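Local coordinates for putative lipoprotein (Campylobacter jejuni subsp. jejuni, PDB 2G5G) that binds heme as a cofacial pair linked to dimerization and probably serves bacterial heme transport, at residues A[16-30]-A[254-266]. Numbering follows the deposited sequence.
Sequences NKDFYILDTHTQKKI and DLKDSDYVLIYKG
With chi1 at 63°, Tyr-20 tucks CG between its own backbone N and carbonyl carbon, which lays the ring over Ile-263: CB of Ile-263 sits under one face, 4.1 Å from the ring centroid in a CH-pi contact. At the ring edge, in plane, the bent chain of Lys-265 brings CE to 3.5 Å from Tyr-20 CD2. Ile-263 CD1 also meets Leu-22 CD1 at 3.5 Å, so one isoleucine bridges two residues of the facing strand. Strands 19-23 and 260-264 run antiparallel; Tyr-20/Ile-263 and Leu-22/Val-261 are the hydrogen-bonded pairs, and Ile-263 N reaches Tyr-20 O at 2.8 Å. They join the N- and C-terminal ends of the chain in the mixed sheet, where 260-264 also pairs in parallel with strand 243-248. Phe-19, Ile-21 and Leu-262 lie on the other face with Tyr-260 and Tyr-264, and helices 32-39 and 54-73 pack against it. Beyond the strand, Thr-24 is held twice, N to Asp-259 O and OG1 to Ser-258 O (2.6 Å). His-25 NE2 donates to the anti lone pair of Asp-259 OD1 at 2.6 Å, the oxygen lying in the imidazole plane; OD1 also salt-bridges Lys-226, while OD2 accepts from Val-245 N.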
# COMPACT_ATOMS: atom_id res chain seq x y z
N ASN A 16 -34.72 9.28 21.31
CA ASN A 16 -34.75 10.14 22.51
C ASN A 16 -34.11 9.50 23.76
O ASN A 16 -33.79 10.21 24.71
CB ASN A 16 -36.17 10.64 22.83
CG ASN A 16 -36.77 11.49 21.72
OD1 ASN A 16 -36.15 12.44 21.25
ND2 ASN A 16 -38.01 11.18 21.33
N LYS A 17 -33.93 8.19 23.75
CA LYS A 17 -33.14 7.52 24.79
C LYS A 17 -31.73 7.21 24.30
O LYS A 17 -30.76 7.58 24.94
CB LYS A 17 -33.84 6.24 25.29
CG LYS A 17 -34.75 6.47 26.52
CD LYS A 17 -35.70 5.31 26.83
CE LYS A 17 -36.91 5.79 27.65
NZ LYS A 17 -38.02 4.78 27.79
N ASP A 18 -31.64 6.56 23.15
CA ASP A 18 -30.35 6.13 22.60
C ASP A 18 -29.75 7.13 21.60
O ASP A 18 -28.53 7.15 21.41
CB ASP A 18 -30.50 4.75 21.95
CG ASP A 18 -31.01 3.69 22.93
OD1 ASP A 18 -30.60 3.71 24.11
OD2 ASP A 18 -31.82 2.83 22.52
N PHE A 19 -30.60 7.91 20.95
CA PHE A 19 -30.14 8.84 19.92
C PHE A 19 -31.14 9.95 19.68
O PHE A 19 -32.30 9.87 20.06
CB PHE A 19 -29.87 8.11 18.59
CG PHE A 19 -31.12 7.80 17.81
CD1 PHE A 19 -31.57 8.67 16.81
CD2 PHE A 19 -31.83 6.63 18.05
CE1 PHE A 19 -32.73 8.38 16.09
CE2 PHE A 19 -33.00 6.32 17.33
CZ PHE A 19 -33.45 7.19 16.36
N TYR A 20 -30.68 11.01 19.01
CA TYR A 20 -31.62 11.96 18.44
C TYR A 20 -31.04 12.47 17.11
O TYR A 20 -29.95 12.07 16.69
CB TYR A 20 -31.96 13.09 19.43
CG TYR A 20 -30.79 13.97 19.83
CD1 TYR A 20 -30.52 15.17 19.16
CD2 TYR A 20 -29.96 13.63 20.90
CE1 TYR A 20 -29.46 15.98 19.52
CE2 TYR A 20 -28.89 14.43 21.27
CZ TYR A 20 -28.66 15.61 20.59
OH TYR A 20 -27.60 16.39 20.93
N ILE A 21 -31.80 13.31 16.45
CA ILE A 21 -31.45 13.81 15.11
C ILE A 21 -31.52 15.31 15.10
O ILE A 21 -32.51 15.87 15.55
CB ILE A 21 -32.46 13.30 14.06
CG1 ILE A 21 -32.53 11.77 14.08
CG2 ILE A 21 -32.12 13.85 12.63
CD1 ILE A 21 -33.77 11.24 13.41
N LEU A 22 -30.49 15.95 14.55
CA LEU A 22 -30.54 17.37 14.25
C LEU A 22 -30.59 17.59 12.75
O LEU A 22 -29.84 16.97 12.03
CB LEU A 22 -29.29 18.07 14.76
CG LEU A 22 -29.06 18.24 16.26
CD1 LEU A 22 -27.71 18.91 16.44
CD2 LEU A 22 -30.17 19.10 16.87
N ASP A 23 -31.46 18.49 12.33
CA ASP A 23 -31.34 19.19 11.07
C ASP A 23 -30.09 20.09 11.23
O ASP A 23 -30.05 20.94 12.14
CB ASP A 23 -32.59 20.04 10.90
CG ASP A 23 -32.63 20.81 9.60
OD1 ASP A 23 -31.58 21.26 9.12
OD2 ASP A 23 -33.73 21.01 9.07
N THR A 24 -29.06 19.90 10.41
CA THR A 24 -27.82 20.70 10.61
C THR A 24 -27.95 22.17 10.13
O THR A 24 -27.11 23.00 10.48
CB THR A 24 -26.60 20.08 9.90
OG1 THR A 24 -26.84 20.11 8.48
CG2 THR A 24 -26.27 18.67 10.40
N HIS A 25 -28.96 22.47 9.33
CA HIS A 25 -29.11 23.81 8.79
C HIS A 25 -29.62 24.76 9.89
O HIS A 25 -29.18 25.93 9.99
CB HIS A 25 -30.06 23.80 7.60
CG HIS A 25 -29.59 22.95 6.45
ND1 HIS A 25 -29.67 23.36 5.13
CD2 HIS A 25 -29.00 21.73 6.41
CE1 HIS A 25 -29.17 22.42 4.34
NE2 HIS A 25 -28.76 21.42 5.10
N THR A 26 -30.49 24.24 10.74
CA THR A 26 -31.16 25.05 11.76
C THR A 26 -30.70 24.64 13.14
O THR A 26 -30.99 25.34 14.09
CB THR A 26 -32.68 24.84 11.73
OG1 THR A 26 -32.97 23.43 11.84
CG2 THR A 26 -33.33 25.40 10.45
N GLN A 27 -30.00 23.51 13.24
CA GLN A 27 -29.68 22.87 14.53
C GLN A 27 -30.94 22.61 15.38
O GLN A 27 -30.91 22.66 16.62
CB GLN A 27 -28.66 23.69 15.33
CG GLN A 27 -27.33 23.82 14.65
CD GLN A 27 -26.43 24.77 15.41
OE1 GLN A 27 -25.72 24.36 16.31
NE2 GLN A 27 -26.44 26.03 15.03
N LYS A 28 -32.04 22.29 14.72
CA LYS A 28 -33.23 21.94 15.43
C LYS A 28 -33.35 20.42 15.51
O LYS A 28 -33.09 19.75 14.54
CB LYS A 28 -34.44 22.50 14.70
CG LYS A 28 -35.72 22.48 15.56
CD LYS A 28 -36.87 23.18 14.81
CE LYS A 28 -37.68 22.18 14.00
NZ LYS A 28 -39.08 22.67 13.74
N LYS A 29 -33.76 19.89 16.66
CA LYS A 29 -33.98 18.46 16.80
C LYS A 29 -35.20 18.10 15.99
O LYS A 29 -36.17 18.86 15.96
CB LYS A 29 -34.16 18.07 18.28
CG LYS A 29 -32.90 18.38 19.10
CD LYS A 29 -32.94 17.83 20.54
CE LYS A 29 -32.40 18.83 21.59
NZ LYS A 29 -31.69 20.02 21.05
N ILE A 30 -35.14 16.99 15.27
CA ILE A 30 -36.21 16.58 14.36
C ILE A 30 -36.54 15.12 14.63
O ILE A 30 -35.63 14.34 14.92
CB ILE A 30 -35.82 16.83 12.85
CG1 ILE A 30 -36.98 16.59 11.89
CG2 ILE A 30 -34.66 15.99 12.43
CD1 ILE A 30 -36.64 16.81 10.41
N ASP A 254 -19.17 18.30 12.75
CA ASP A 254 -19.16 19.49 11.93
C ASP A 254 -20.47 19.52 11.17
O ASP A 254 -20.77 18.61 10.36
CB ASP A 254 -17.96 19.45 10.97
CG ASP A 254 -17.77 20.74 10.21
OD1 ASP A 254 -16.62 20.98 9.82
OD2 ASP A 254 -18.71 21.53 10.00
N LEU A 255 -21.26 20.55 11.45
CA LEU A 255 -22.57 20.73 10.84
C LEU A 255 -22.52 20.83 9.31
O LEU A 255 -23.44 20.43 8.63
CB LEU A 255 -23.25 21.96 11.44
CG LEU A 255 -23.60 21.94 12.93
CD1 LEU A 255 -23.96 23.37 13.37
CD2 LEU A 255 -24.71 20.92 13.22
N LYS A 256 -21.42 21.38 8.80
CA LYS A 256 -21.24 21.54 7.38
C LYS A 256 -21.06 20.23 6.61
O LYS A 256 -21.10 20.25 5.37
CB LYS A 256 -20.02 22.43 7.10
CG LYS A 256 -20.11 23.84 7.72
CD LYS A 256 -18.85 24.71 7.40
CE LYS A 256 -17.55 24.26 8.16
NZ LYS A 256 -17.71 24.06 9.67
N ASP A 257 -20.81 19.13 7.32
CA ASP A 257 -20.56 17.84 6.70
C ASP A 257 -21.83 17.20 6.13
O ASP A 257 -21.76 16.31 5.29
CB ASP A 257 -19.93 16.87 7.70
CG ASP A 257 -18.43 16.98 7.77
OD1 ASP A 257 -17.82 17.47 6.81
OD2 ASP A 257 -17.86 16.57 8.80
N SER A 258 -23.00 17.60 6.62
CA SER A 258 -24.19 16.82 6.29
C SER A 258 -25.44 17.72 6.42
O SER A 258 -25.31 18.87 6.82
CB SER A 258 -24.24 15.59 7.21
OG SER A 258 -24.58 15.96 8.55
N ASP A 259 -26.61 17.21 6.07
CA ASP A 259 -27.89 17.92 6.23
C ASP A 259 -28.65 17.48 7.49
O ASP A 259 -29.47 18.23 8.05
CB ASP A 259 -28.76 17.70 4.99
CG ASP A 259 -28.07 18.20 3.73
OD1 ASP A 259 -27.76 19.43 3.68
OD2 ASP A 259 -27.76 17.37 2.83
N TYR A 260 -28.38 16.25 7.91
CA TYR A 260 -28.94 15.70 9.16
C TYR A 260 -27.82 14.98 9.86
O TYR A 260 -26.90 14.44 9.20
CB TYR A 260 -30.12 14.74 8.89
CG TYR A 260 -31.29 15.44 8.23
CD1 TYR A 260 -31.41 15.45 6.82
CD2 TYR A 260 -32.23 16.13 8.98
CE1 TYR A 260 -32.46 16.11 6.21
CE2 TYR A 260 -33.30 16.80 8.37
CZ TYR A 260 -33.39 16.79 6.98
OH TYR A 260 -34.38 17.47 6.31
N VAL A 261 -27.87 14.94 11.20
CA VAL A 261 -26.87 14.17 11.90
C VAL A 261 -27.57 13.41 13.02
O VAL A 261 -28.46 13.93 13.69
CB VAL A 261 -25.63 15.06 12.35
CG1 VAL A 261 -26.07 16.20 13.24
CG2 VAL A 261 -24.53 14.20 12.98
N LEU A 262 -27.21 12.14 13.14
CA LEU A 262 -27.71 11.33 14.24
C LEU A 262 -26.70 11.39 15.34
O LEU A 262 -25.51 11.18 15.10
CB LEU A 262 -27.94 9.87 13.81
CG LEU A 262 -29.36 9.66 13.29
CD1 LEU A 262 -29.41 10.23 11.86
CD2 LEU A 262 -29.71 8.13 13.28
N ILE A 263 -27.17 11.70 16.54
CA ILE A 263 -26.28 11.94 17.68
C ILE A 263 -26.66 10.91 18.73
O ILE A 263 -27.83 10.78 19.07
CB ILE A 263 -26.43 13.38 18.24
CG1 ILE A 263 -25.98 14.41 17.19
CG2 ILE A 263 -25.61 13.54 19.54
CD1 ILE A 263 -26.38 15.83 17.51
N TYR A 264 -25.66 10.18 19.20
CA TYR A 264 -25.88 9.02 20.08
C TYR A 264 -25.55 9.34 21.55
O TYR A 264 -24.62 10.10 21.82
CB TYR A 264 -25.04 7.83 19.61
CG TYR A 264 -25.36 7.39 18.20
CD1 TYR A 264 -24.58 7.81 17.13
CD2 TYR A 264 -26.47 6.58 17.94
CE1 TYR A 264 -24.88 7.43 15.82
CE2 TYR A 264 -26.78 6.18 16.63
CZ TYR A 264 -25.98 6.60 15.58
OH TYR A 264 -26.29 6.23 14.29
N LYS A 265 -26.31 8.76 22.46
CA LYS A 265 -26.12 8.97 23.91
C LYS A 265 -25.01 8.07 24.48
O LYS A 265 -25.07 6.84 24.35
CB LYS A 265 -27.43 8.76 24.68
CG LYS A 265 -28.35 10.00 24.77
CD LYS A 265 -28.61 10.71 23.44
CE LYS A 265 -30.10 11.06 23.27
NZ LYS A 265 -30.73 11.78 24.44
N GLY A 266 -24.00 8.68 25.11
CA GLY A 266 -23.92 10.15 25.22
C GLY A 266 -24.27 10.70 26.59
O GLY A 266 -23.41 11.28 27.27
O HOH W 1 -26.70 5.38 21.91
O HOH W 2 -35.58 19.33 8.18
O HOH W 3 -31.45 19.68 6.52